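Local coordinates for protein HTH-type transcriptional regulator cbl (Escherichia coli K12, PDB 2FYI) that belongs to the LysR family of DNA-binding transcription factors, may be an accessory regulator of the cys regulon, and is represented here by its cofactor-binding domain, at residues Ile141-Gln146 with Leu157-Gly162; Leu91-Pro94 with Leu99-Ile102; Pro114-Arg119 with Thr153-Gly158; Glu108-Trp113 with Leu180-Leu185. All coordinates share one frame; numbering follows the deposited sequence. Where two conformers were deposited one is given.

Overall arrangement
All four contacts lie in one half of the cofactor-binding domain, on or near its mixed sheet, and all are made by apolar groups, methyls above all, with no hydrogen bond across. Contacts 1 and 3 nearly coincide, their centres about 2 Å apart, and share Leu-157 and Gly-158: both pack the crossover through helix 148-157 onto the parallel strands 115-118 and 141-145, and both border the second subunit. Contact 2 folds a loop back on the end of strand 79-94. Contact 4, its centre about 9 Å from that of contact 2, joins the short helix 107-110 to the loop after strand 177-180. Its apolar junction is buried, whereas its exposed loop carries charged and hydrogen-bonded side chains.

Contact 1. Residues Ile141-Gln146 with Leu157-Gly162; sequences IVLSAQ and LGLGIG
Around Val-142, Leu-143 and Leu-159 the two backbones stay well apart, the closest CA atoms, Val-142 CA and Gly-160 CA, being 7.3 Å from each other, and no hydrogen bond joins them. They belong to a beta-alpha-beta crossover in the periplasmic-binding-protein-like effector domain: strand 141-145 leads into helix 148-157, which returns through Leu-159 and Gly-160 to strand 161-165. Strand 115-118 lies between the two and is parallel to both, so this contact bridges them above Ile-116 by side chains alone. Leu-159 does the bridging. Its CG stands anti to the backbone N (chi1 -161°), which carries the branch across to the corner at Val-142, where CG1 of that residue lies 3.9 Å from Leu-159 CD2 and equally close to its CG. The same CD2 also meets Leu-143, whose side chain runs at about a right angle to that of Leu-159. Tyr-154, from the helix, touches both leucines. Beyond this buried cluster the sheet continues into a neighbouring molecule, since Leu-143 and Ser-144 pair in parallel with a strand of the second subunit. On the Leu-143 side of the crossing, CB is 4.1 Å and CD1 4.2 Å from Leu-159 CD2.

Contact 2. Residues Leu91-Pro94 with Leu99-Ile102; sequences LLVP and LTQI
The last residues of the long strand 79-94, with Leu-91 and Val-93 on one face, receive the loop that follows, which folds back to lay Leu-99 and Thr-100 over them. Leu-91 and Leu-99 cross at about a right angle and meet through methyls, Leu-91 CD2 lying 4.1 Å from Leu-99 CD1. Two residues further on, Val-93 divides its branches between two partners. CG1 approaches Leu-99 CB at a loose 4.5 Å; with CG1 anti to the carbonyl carbon (chi1 -61°), CG2 falls between the backbone N and the carbonyl carbon and comes within 3.7 Å of Thr-100 CG2. In the mixed sheet of this LysR effector domain, strand 79-94 runs antiparallel between strands 161-165 and 177-180, and the loop closes over the apolar face where Ile-161 also touches Val-93 and Leu-99. Leu-105 and Trp-113 continue this cluster around Leu-99. Thr-100 slides past Val-93 in the opposite direction and turns its two branches to different tasks: the methyl faces the strand, 3.9 Å from Pro-94 O, while OG1 hydrogen-bonds to His-97 O within the loop. His-97 also accepts through ND1 from Leu-99 N. A weak backbone bond of 3.4 Å from Ile-102 N to Leu-99 O follows in the loop.

Contact 3. Residues Pro114-Arg119 with Thr153-Gly158; sequences PLITYR and TYVALG
Apolar packing joins Ile-116 to Tyr-154 and Val-155, and with them strand 115-118 to the last turn of helix 148-157, the helix of a beta-alpha-beta crossover that passes over this strand in the periplasmic-binding-protein-like domain. The CD1 methyl of Ile-116 makes the contact. With CG1 anti to the carbonyl carbon (chi1 -52°) and the chain extended beyond it, CD1 reaches the helix backbone and lies 3.7 Å from Tyr-154 C. It also touches a side chain of each helical residue: Tyr-154 CB at 3.9 Å, and Val-155 CG2 at 3.7 Å, the isoleucine and valine side chains crossing at a slant. The other branch of Val-155, CG1, packs on strand 79-94 near Leu-92 and Pro-94, so this residue links the helix to two strands.

Polar interactions lie apart from this apolar junction, and none crosses it. The tyrosine ring leads away from Ile-116, and its OH hydrogen-bonds to Ala-25 O of the second subunit, tying this helix into the dimer. At the C-terminal end of the helix Gly-158, at a positive phi of 111°, forms a Schellman motif. Its N donates to Val-155 O at 3.2 Å, and weakly, at the same length, to Tyr-154 O.

Contact 4. Residues Glu108-Trp113 with Leu180-Leu185; sequences ESIAKW and LDTRHL
A single pair of methyls meeting tip to tip, Ile-110 CD1 and Leu-185 CD1 at 3.9 Å, is the closest meeting in this sparse contact, in which the nearest CA atoms, Ile-110 CA and Thr-182 CA, are 10.2 Å apart. It joins the short helix 107-110 and the type I beta turn from Ile-110 to Trp-113 to the loop between strands 177-180 and 189-196 of the LysR effector domain. The extended chain of Ile-110 (chi2 -179°) spans the distance. Thr-182 CG2 is the second point it touches, at 4.2 Å from Ile-110 CD1. Leu-91 of strand 79-94 packs on both Ile-110 and Thr-182, bringing the sheet into this buried cluster.

The loop carries polar bonds of its own. Asp-181 forms an Asx turn, its OD1 accepting from Arg-183 N nearly along the C-O direction, with an N-H...O angle of 162°. The other carboxylate oxygen, Asp-181 OD2, makes a salt bridge of 3.0 Å with Arg-183 NH1, so one aspartate grips both the backbone and the side chain of Arg-183. That guanidinium has a second acidic partner through NH2, in Glu-166. Beyond the turn, Leu-185 N bonds back to Thr-182 O at 3.0 Å, and Leu-185 CG sits 3.7 Å above the plane of the His-184 ring, over its centre.

Contact 1. Residues Ile141-Gln146 with Leu157-Gly162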
loop_
_atom_site.group_PDB
_atom_site.type_symbol
_atom_site.label_atom_id
_atom_site.label_comp_id
_atom_site.label_asym_id
_atom_site.label_seq_id
_atom_site.Cartn_x
_atom_site.Cartn_y
_atom_site.Cartn_z
ATOM N N ILE A 141 -10.902 14.014 -7.796
ATOM C CA ILE A 141 -10.017 12.915 -7.506
ATOM C C ILE A 141 -9.659 12.214 -8.809
ATOM O O ILE A 141 -10.494 11.548 -9.432
ATOM C CB ILE A 141 -10.690 11.921 -6.638
ATOM C CG1 ILE A 141 -11.244 12.613 -5.384
ATOM C CG2 ILE A 141 -9.730 10.824 -6.345
ATOM C CD1 ILE A 141 -10.219 13.057 -4.419
ATOM N N VAL A 142 -8.415 12.354 -9.238
ATOM C CA VAL A 142 -8.025 11.733 -10.476
ATOM C C VAL A 142 -7.330 10.403 -10.164
ATOM O O VAL A 142 -7.195 9.550 -11.030
ATOM C CB VAL A 142 -7.126 12.679 -11.270
ATOM C CG1 VAL A 142 -5.698 12.472 -10.875
ATOM C CG2 VAL A 142 -7.279 12.428 -12.707
ATOM N N LEU A 143 -6.876 10.239 -8.930
ATOM C CA LEU A 143 -6.372 8.966 -8.485
ATOM C C LEU A 143 -6.668 8.805 -7.021
ATOM O O LEU A 143 -6.332 9.666 -6.216
ATOM C CB LEU A 143 -4.866 8.821 -8.728
ATOM C CG LEU A 143 -4.189 7.482 -8.347
ATOM C CD1 LEU A 143 -2.860 7.348 -9.018
ATOM C CD2 LEU A 143 -3.989 7.310 -6.859
ATOM N N SER A 144 -7.305 7.698 -6.663
ATOM C CA SER A 144 -7.627 7.492 -5.266
ATOM C C SER A 144 -6.763 6.342 -4.773
ATOM O O SER A 144 -6.762 5.257 -5.345
ATOM C CB SER A 144 -9.116 7.262 -5.055
ATOM O OG SER A 144 -9.394 5.892 -5.014
ATOM N N ALA A 145 -5.992 6.627 -3.730
ATOM C CA ALA A 145 -4.860 5.806 -3.344
ATOM C C ALA A 145 -5.103 5.091 -2.013
ATOM O O ALA A 145 -5.821 5.582 -1.146
ATOM C CB ALA A 145 -3.603 6.682 -3.259
ATOM N N GLN A 146 -4.500 3.925 -1.865
ATOM C CA GLN A 146 -4.436 3.271 -0.582
ATOM C C GLN A 146 -3.230 3.677 0.249
ATOM O O GLN A 146 -3.186 3.344 1.418
ATOM C CB GLN A 146 -4.453 1.774 -0.742
ATOM C CG GLN A 146 -5.782 1.248 -0.487
ATOM C CD GLN A 146 -6.089 0.054 -1.327
ATOM O OE1 GLN A 146 -5.270 -0.869 -1.473
ATOM N NE2 GLN A 146 -7.290 0.048 -1.903
ATOM N N LEU A 157 4.859 11.724 -11.952
ATOM C CA LEU A 157 4.568 11.413 -13.336
ATOM C C LEU A 157 3.904 12.551 -14.074
ATOM O O LEU A 157 3.978 12.603 -15.287
ATOM C CB LEU A 157 3.627 10.235 -13.402
ATOM C CG LEU A 157 3.647 9.542 -14.750
ATOM C CD1 LEU A 157 4.962 8.814 -14.883
ATOM C CD2 LEU A 157 2.512 8.548 -14.812
ATOM N N GLY A 158 3.217 13.445 -13.373
ATOM C CA GLY A 158 2.501 14.492 -14.044
ATOM C C GLY A 158 0.992 14.404 -13.983
ATOM O O GLY A 158 0.299 15.340 -14.377
ATOM N N LEU A 159 0.449 13.310 -13.466
ATOM C CA LEU A 159 -0.999 13.127 -13.435
ATOM C C LEU A 159 -1.811 14.204 -12.705
ATOM O O LEU A 159 -2.980 14.391 -13.059
ATOM C CB LEU A 159 -1.314 11.794 -12.815
ATOM C CG LEU A 159 -2.700 11.247 -13.098
ATOM C CD1 LEU A 159 -2.823 10.849 -14.575
ATOM C CD2 LEU A 159 -2.944 10.053 -12.185
ATOM N N GLY A 160 -1.213 14.885 -11.711
ATOM C CA GLY A 160 -1.925 15.815 -10.814
ATOM C C GLY A 160 -1.148 16.220 -9.545
ATOM O O GLY A 160 0.030 15.913 -9.397
ATOM N N ILE A 161 -1.768 16.921 -8.614
ATOM C CA ILE A 161 -1.077 17.231 -7.365
ATOM C C ILE A 161 -1.559 16.321 -6.222
ATOM O O ILE A 161 -2.605 15.667 -6.331
ATOM C CB ILE A 161 -1.306 18.685 -6.958
ATOM C CG1 ILE A 161 -2.787 18.904 -6.654
ATOM C CG2 ILE A 161 -0.827 19.611 -8.037
ATOM C CD1 ILE A 161 -3.221 20.314 -6.650
ATOM N N GLY A 162 -0.819 16.273 -5.123
ATOM C CA GLY A 162 -1.142 15.296 -4.093
ATOM C C GLY A 162 -1.447 15.903 -2.749
ATOM O O GLY A 162 -0.820 16.890 -2.335
#

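Contact 2. Residues Leu91-Pro94 with Leu99-Ile102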
loop_
_atom_site.group_PDB
_atom_site.type_symbol
_atom_site.label_atom_id
_atom_site.label_comp_id
_atom_site.label_asym_id
_atom_site.label_seq_id
_atom_site.Cartn_x
_atom_site.Cartn_y
_atom_site.Cartn_z
ATOM N N LEU A 91 0.600 19.466 0.912
ATOM C CA LEU A 91 0.342 19.451 -0.523
ATOM C C LEU A 91 1.640 19.120 -1.214
ATOM O O LEU A 91 2.651 19.781 -0.989
ATOM C CB LEU A 91 -0.215 20.807 -0.976
ATOM C CG LEU A 91 -0.685 20.914 -2.430
ATOM C CD1 LEU A 91 -1.748 19.905 -2.710
ATOM C CD2 LEU A 91 -1.221 22.273 -2.736
ATOM N N LEU A 92 1.628 18.072 -2.027
ATOM C CA LEU A 92 2.850 17.636 -2.734
ATOM C C LEU A 92 2.815 17.999 -4.226
ATOM O O LEU A 92 1.948 17.549 -4.956
ATOM C CB LEU A 92 3.050 16.129 -2.551
ATOM C CG LEU A 92 4.304 15.461 -3.124
ATOM C CD1 LEU A 92 5.528 15.984 -2.440
ATOM C CD2 LEU A 92 4.233 13.942 -2.982
ATOM N N VAL A 93 3.737 18.825 -4.682
ATOM C CA VAL A 93 3.681 19.289 -6.079
ATOM C C VAL A 93 5.038 19.261 -6.746
ATOM O O VAL A 93 6.049 19.298 -6.071
ATOM C CB VAL A 93 3.189 20.739 -6.200
ATOM C CG1 VAL A 93 1.793 20.847 -5.655
ATOM C CG2 VAL A 93 4.119 21.689 -5.478
ATOM N N PRO A 94 5.081 19.172 -8.077
ATOM C CA PRO A 94 6.375 19.238 -8.760
ATOM C C PRO A 94 7.094 20.571 -8.561
ATOM O O PRO A 94 6.455 21.591 -8.321
ATOM C CB PRO A 94 6.009 19.050 -10.231
ATOM C CG PRO A 94 4.662 18.459 -10.229
ATOM C CD PRO A 94 3.973 18.949 -9.019
ATOM N N LEU A 99 1.260 26.157 -8.394
ATOM C CA LEU A 99 0.909 26.308 -7.004
ATOM C C LEU A 99 2.070 26.812 -6.133
ATOM O O LEU A 99 1.853 27.365 -5.045
ATOM C CB LEU A 99 0.321 24.993 -6.492
ATOM C CG LEU A 99 -1.130 24.922 -6.976
ATOM C CD1 LEU A 99 -1.833 23.658 -6.510
ATOM C CD2 LEU A 99 -1.881 26.146 -6.530
ATOM N N THR A 100 3.289 26.634 -6.624
ATOM C CA THR A 100 4.473 27.080 -5.903
ATOM C C THR A 100 4.644 28.557 -6.125
ATOM O O THR A 100 5.447 29.203 -5.449
ATOM C CB THR A 100 5.783 26.394 -6.399
ATOM O OG1 THR A 100 6.091 26.835 -7.724
ATOM C CG2 THR A 100 5.660 24.909 -6.413
ATOM N N GLN A 101 3.907 29.055 -7.119
ATOM C CA GLN A 101 3.845 30.477 -7.470
ATOM C C GLN A 101 2.535 31.154 -7.020
ATOM O O GLN A 101 2.406 32.363 -7.063
ATOM C CB GLN A 101 3.976 30.642 -8.990
ATOM C CG GLN A 101 5.334 30.274 -9.556
ATOM C CD GLN A 101 6.452 30.979 -8.800
ATOM O OE1 GLN A 101 6.552 32.226 -8.798
ATOM N NE2 GLN A 101 7.299 30.188 -8.132
ATOM N N ILE A 102 1.543 30.379 -6.624
ATOM C CA ILE A 102 0.314 30.964 -6.107
ATOM C C ILE A 102 0.426 31.274 -4.618
ATOM O O ILE A 102 0.744 30.400 -3.804
ATOM C CB ILE A 102 -0.896 30.047 -6.386
ATOM C CG1 ILE A 102 -1.302 30.225 -7.838
ATOM C CG2 ILE A 102 -2.090 30.390 -5.506
ATOM C CD1 ILE A 102 -0.953 31.607 -8.308
#

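Contact 3. Residues Pro114-Arg119 with Thr153-Gly158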
loop_
_atom_site.group_PDB
_atom_site.type_symbol
_atom_site.label_atom_id
_atom_site.label_comp_id
_atom_site.label_asym_id
_atom_site.label_seq_id
_atom_site.Cartn_x
_atom_site.Cartn_y
_atom_site.Cartn_z
ATOM N N PRO A 114 -6.266 18.602 -10.732
ATOM C CA PRO A 114 -6.463 17.158 -10.510
ATOM C C PRO A 114 -5.862 16.687 -9.171
ATOM O O PRO A 114 -4.697 16.897 -8.954
ATOM C CB PRO A 114 -5.706 16.529 -11.707
ATOM C CG PRO A 114 -5.718 17.585 -12.744
ATOM C CD PRO A 114 -5.560 18.874 -11.997
ATOM N N LEU A 115 -6.629 16.078 -8.277
ATOM C CA LEU A 115 -6.034 15.613 -7.017
ATOM C C LEU A 115 -5.682 14.155 -7.017
ATOM O O LEU A 115 -6.397 13.314 -7.602
ATOM C CB LEU A 115 -6.957 15.792 -5.857
ATOM C CG LEU A 115 -7.119 17.253 -5.540
ATOM C CD1 LEU A 115 -7.843 17.392 -4.183
ATOM C CD2 LEU A 115 -5.741 17.929 -5.546
ATOM N N ILE A 116 -4.587 13.850 -6.328
ATOM C CA ILE A 116 -4.187 12.491 -6.110
ATOM C C ILE A 116 -4.127 12.350 -4.621
ATOM O O ILE A 116 -3.288 12.944 -3.962
ATOM C CB ILE A 116 -2.823 12.212 -6.696
ATOM C CG1 ILE A 116 -2.779 12.643 -8.143
ATOM C CG2 ILE A 116 -2.471 10.733 -6.582
ATOM C CD1 ILE A 116 -1.393 12.633 -8.639
ATOM N N THR A 117 -5.042 11.576 -4.072
ATOM C CA THR A 117 -5.131 11.495 -2.629
ATOM C C THR A 117 -5.714 10.178 -2.157
ATOM O O THR A 117 -6.020 9.308 -2.976
ATOM C CB THR A 117 -5.893 12.671 -2.047
ATOM O OG1 THR A 117 -5.518 12.805 -0.683
ATOM C CG2 THR A 117 -7.366 12.455 -2.131
ATOM N N TYR A 118 -5.838 10.033 -0.841
ATOM C CA TYR A 118 -6.307 8.780 -0.255
ATOM C C TYR A 118 -7.754 8.510 -0.595
ATOM O O TYR A 118 -8.536 9.419 -0.764
ATOM C CB TYR A 118 -6.133 8.796 1.265
ATOM C CG TYR A 118 -4.728 9.129 1.666
ATOM C CD1 TYR A 118 -4.435 10.362 2.246
ATOM C CD2 TYR A 118 -3.689 8.240 1.418
ATOM C CE1 TYR A 118 -3.145 10.697 2.594
ATOM C CE2 TYR A 118 -2.403 8.560 1.761
ATOM C CZ TYR A 118 -2.136 9.802 2.346
ATOM O OH TYR A 118 -0.853 10.151 2.707
ATOM N N ARG A 119 -8.113 7.247 -0.685
ATOM C CA ARG A 119 -9.482 6.892 -0.916
ATOM C C ARG A 119 -10.321 7.180 0.347
ATOM O O ARG A 119 -9.780 7.324 1.419
ATOM C CB ARG A 119 -9.525 5.421 -1.252
ATOM C CG ARG A 119 -10.085 4.635 -0.130
ATOM C CD ARG A 119 -9.669 3.207 -0.149
ATOM N NE ARG A 119 -10.018 2.501 -1.372
ATOM C CZ ARG A 119 -10.100 1.183 -1.416
ATOM N NH1 ARG A 119 -9.896 0.502 -0.297
ATOM N NH2 ARG A 119 -10.384 0.553 -2.543
ATOM N N THR A 153 4.379 8.603 -6.790
ATOM C CA THR A 153 4.669 8.205 -8.151
ATOM C C THR A 153 3.858 9.025 -9.147
ATOM O O THR A 153 4.401 9.460 -10.165
ATOM C CB THR A 153 4.423 6.714 -8.314
ATOM O OG1 THR A 153 5.297 6.024 -7.414
ATOM C CG2 THR A 153 4.654 6.224 -9.731
ATOM N N TYR A 154 2.573 9.264 -8.864
ATOM C CA TYR A 154 1.730 9.877 -9.883
ATOM C C TYR A 154 1.886 11.392 -9.925
ATOM O O TYR A 154 1.645 12.020 -10.975
ATOM C CB TYR A 154 0.274 9.340 -9.843
ATOM C CG TYR A 154 0.312 7.994 -10.445
ATOM C CD1 TYR A 154 0.512 6.861 -9.657
ATOM C CD2 TYR A 154 0.329 7.852 -11.807
ATOM C CE1 TYR A 154 0.644 5.595 -10.243
ATOM C CE2 TYR A 154 0.482 6.605 -12.402
ATOM C CZ TYR A 154 0.633 5.480 -11.624
ATOM O OH TYR A 154 0.800 4.244 -12.249
ATOM N N VAL A 155 2.318 11.978 -8.808
ATOM C CA VAL A 155 2.582 13.409 -8.804
ATOM C C VAL A 155 3.845 13.620 -9.620
ATOM O O VAL A 155 3.932 14.511 -10.470
ATOM C CB VAL A 155 2.781 13.951 -7.378
ATOM C CG1 VAL A 155 3.389 15.343 -7.412
ATOM C CG2 VAL A 155 1.461 13.901 -6.566
ATOM N N ALA A 156 4.826 12.767 -9.374
ATOM C CA ALA A 156 6.065 12.809 -10.129
ATOM C C ALA A 156 5.786 12.606 -11.607
ATOM O O ALA A 156 6.385 13.251 -12.427
ATOM C CB ALA A 156 7.013 11.764 -9.631
ATOM N N LEU A 157 4.859 11.724 -11.952
ATOM C CA LEU A 157 4.568 11.413 -13.336
ATOM C C LEU A 157 3.904 12.551 -14.074
ATOM O O LEU A 157 3.978 12.603 -15.287
ATOM C CB LEU A 157 3.627 10.235 -13.402
ATOM C CG LEU A 157 3.647 9.542 -14.750
ATOM C CD1 LEU A 157 4.962 8.814 -14.883
ATOM C CD2 LEU A 157 2.512 8.548 -14.812
ATOM N N GLY A 158 3.217 13.445 -13.373
ATOM C CA GLY A 158 2.501 14.492 -14.044
ATOM C C GLY A 158 0.992 14.404 -13.983
ATOM O O GLY A 158 0.299 15.340 -14.377
#

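Contact 4. Residues Glu108-Trp113 with Leu180-Leu185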
loop_
_atom_site.group_PDB
_atom_site.type_symbol
_atom_site.label_atom_id
_atom_site.label_comp_id
_atom_site.label_asym_id
_atom_site.label_seq_id
_atom_site.Cartn_x
_atom_site.Cartn_y
_atom_site.Cartn_z
ATOM N N GLU A 108 -10.122 26.911 -2.622
ATOM C CA GLU A 108 -10.602 27.284 -3.936
ATOM C C GLU A 108 -9.532 27.163 -5.042
ATOM O O GLU A 108 -9.828 26.712 -6.154
ATOM C CB GLU A 108 -11.152 28.702 -3.827
ATOM C CG GLU A 108 -12.085 28.940 -2.582
ATOM C CD GLU A 108 -11.359 29.155 -1.223
ATOM O OE1 GLU A 108 -10.170 28.811 -1.075
ATOM O OE2 GLU A 108 -12.002 29.652 -0.278
ATOM N N SER A 109 -8.292 27.541 -4.738
ATOM C CA SER A 109 -7.193 27.377 -5.656
ATOM C C SER A 109 -6.882 25.919 -5.836
ATOM O O SER A 109 -6.705 25.430 -6.946
ATOM C CB SER A 109 -5.949 28.002 -5.107
ATOM O OG SER A 109 -6.073 29.392 -5.163
ATOM N N ILE A 110 -6.728 25.209 -4.733
ATOM C CA ILE A 110 -6.313 23.849 -4.869
ATOM C C ILE A 110 -7.404 23.125 -5.638
ATOM O O ILE A 110 -7.124 22.202 -6.405
ATOM C CB ILE A 110 -6.094 23.231 -3.502
ATOM C CG1 ILE A 110 -4.958 23.981 -2.787
ATOM C CG2 ILE A 110 -5.851 21.723 -3.604
ATOM C CD1 ILE A 110 -4.616 23.438 -1.365
ATOM N N ALA A 111 -8.653 23.554 -5.474
ATOM C CA ALA A 111 -9.752 22.758 -6.017
ATOM C C ALA A 111 -9.771 22.681 -7.553
ATOM O O ALA A 111 -10.416 21.810 -8.134
ATOM C CB ALA A 111 -11.068 23.231 -5.477
ATOM N N LYS A 112 -9.050 23.602 -8.188
ATOM C CA LYS A 112 -8.934 23.693 -9.638
ATOM C C LYS A 112 -8.134 22.578 -10.238
ATOM O O LYS A 112 -8.283 22.328 -11.428
ATOM C CB LYS A 112 -8.266 24.982 -10.039
ATOM C CG LYS A 112 -9.017 26.148 -9.531
ATOM C CD LYS A 112 -8.734 27.387 -10.363
ATOM C CE LYS A 112 -9.226 28.669 -9.666
ATOM N NZ LYS A 112 -10.656 28.544 -9.190
ATOM N N TRP A 113 -7.289 21.899 -9.465
ATOM C CA TRP A 113 -6.350 20.950 -10.085
ATOM C C TRP A 113 -6.743 19.507 -9.861
ATOM O O TRP A 113 -7.489 19.201 -8.916
ATOM C CB TRP A 113 -4.966 21.163 -9.531
ATOM C CG TRP A 113 -4.575 22.560 -9.620
ATOM C CD1 TRP A 113 -4.966 23.615 -8.792
ATOM C CD2 TRP A 113 -3.729 23.108 -10.592
ATOM N NE1 TRP A 113 -4.391 24.786 -9.230
ATOM C CE2 TRP A 113 -3.635 24.501 -10.336
ATOM C CE3 TRP A 113 -3.042 22.562 -11.665
ATOM C CZ2 TRP A 113 -2.876 25.331 -11.099
ATOM C CZ3 TRP A 113 -2.318 23.379 -12.437
ATOM C CH2 TRP A 113 -2.219 24.761 -12.151
ATOM N N LEU A 180 4.075 21.781 0.073
ATOM C CA LEU A 180 3.591 23.103 0.463
ATOM C C LEU A 180 2.692 22.965 1.697
ATOM O O LEU A 180 1.886 22.011 1.803
ATOM C CB LEU A 180 2.844 23.763 -0.683
ATOM C CG LEU A 180 3.558 23.871 -2.045
ATOM C CD1 LEU A 180 2.759 24.583 -3.135
ATOM C CD2 LEU A 180 4.867 24.550 -1.821
ATOM N N ASP A 181 2.851 23.882 2.646
ATOM C CA ASP A 181 2.220 23.768 3.958
ATOM C C ASP A 181 0.744 24.147 3.855
ATOM O O ASP A 181 0.415 25.263 3.458
ATOM C CB ASP A 181 2.948 24.708 4.930
ATOM C CG ASP A 181 2.256 24.820 6.308
ATOM O OD1 ASP A 181 1.022 24.661 6.382
ATOM O OD2 ASP A 181 2.943 25.089 7.329
ATOM N N THR A 182 -0.150 23.227 4.213
ATOM C CA THR A 182 -1.579 23.521 4.175
ATOM C C THR A 182 -2.295 23.259 5.494
ATOM O O THR A 182 -3.473 22.933 5.501
ATOM C CB THR A 182 -2.302 22.721 3.068
ATOM O OG1 THR A 182 -2.174 21.310 3.318
ATOM C CG2 THR A 182 -1.730 23.043 1.716
ATOM N N ARG A 183 -1.600 23.395 6.615
ATOM C CA ARG A 183 -2.234 23.189 7.908
ATOM C C ARG A 183 -3.369 24.174 8.148
ATOM O O ARG A 183 -4.331 23.872 8.851
ATOM C CB ARG A 183 -1.226 23.338 9.030
ATOM C CG ARG A 183 -0.245 22.236 9.112
ATOM C CD ARG A 183 0.970 22.643 9.981
ATOM N NE ARG A 183 2.070 21.667 9.870
ATOM C CZ ARG A 183 2.778 21.456 8.755
ATOM N NH1 ARG A 183 2.519 22.151 7.637
ATOM N NH2 ARG A 183 3.744 20.540 8.745
ATOM N N HIS A 184 -3.258 25.363 7.585
ATOM C CA HIS A 184 -4.265 26.346 7.825
ATOM C C HIS A 184 -5.526 26.059 7.019
ATOM O O HIS A 184 -6.476 26.797 7.090
ATOM C CB HIS A 184 -3.719 27.743 7.521
ATOM C CG HIS A 184 -3.288 27.928 6.103
ATOM N ND1 HIS A 184 -2.261 27.206 5.535
ATOM C CD2 HIS A 184 -3.742 28.760 5.134
ATOM C CE1 HIS A 184 -2.108 27.573 4.275
ATOM N NE2 HIS A 184 -3.007 28.500 4.001
ATOM N N LEU A 185 -5.556 24.977 6.266
ATOM C CA LEU A 185 -6.666 24.753 5.349
ATOM C C LEU A 185 -7.432 23.508 5.687
ATOM O O LEU A 185 -8.595 23.410 5.360
ATOM C CB LEU A 185 -6.171 24.610 3.912
ATOM C CG LEU A 185 -5.412 25.800 3.344
ATOM C CD1 LEU A 185 -5.143 25.486 1.881
ATOM C CD2 LEU A 185 -6.204 27.047 3.508
#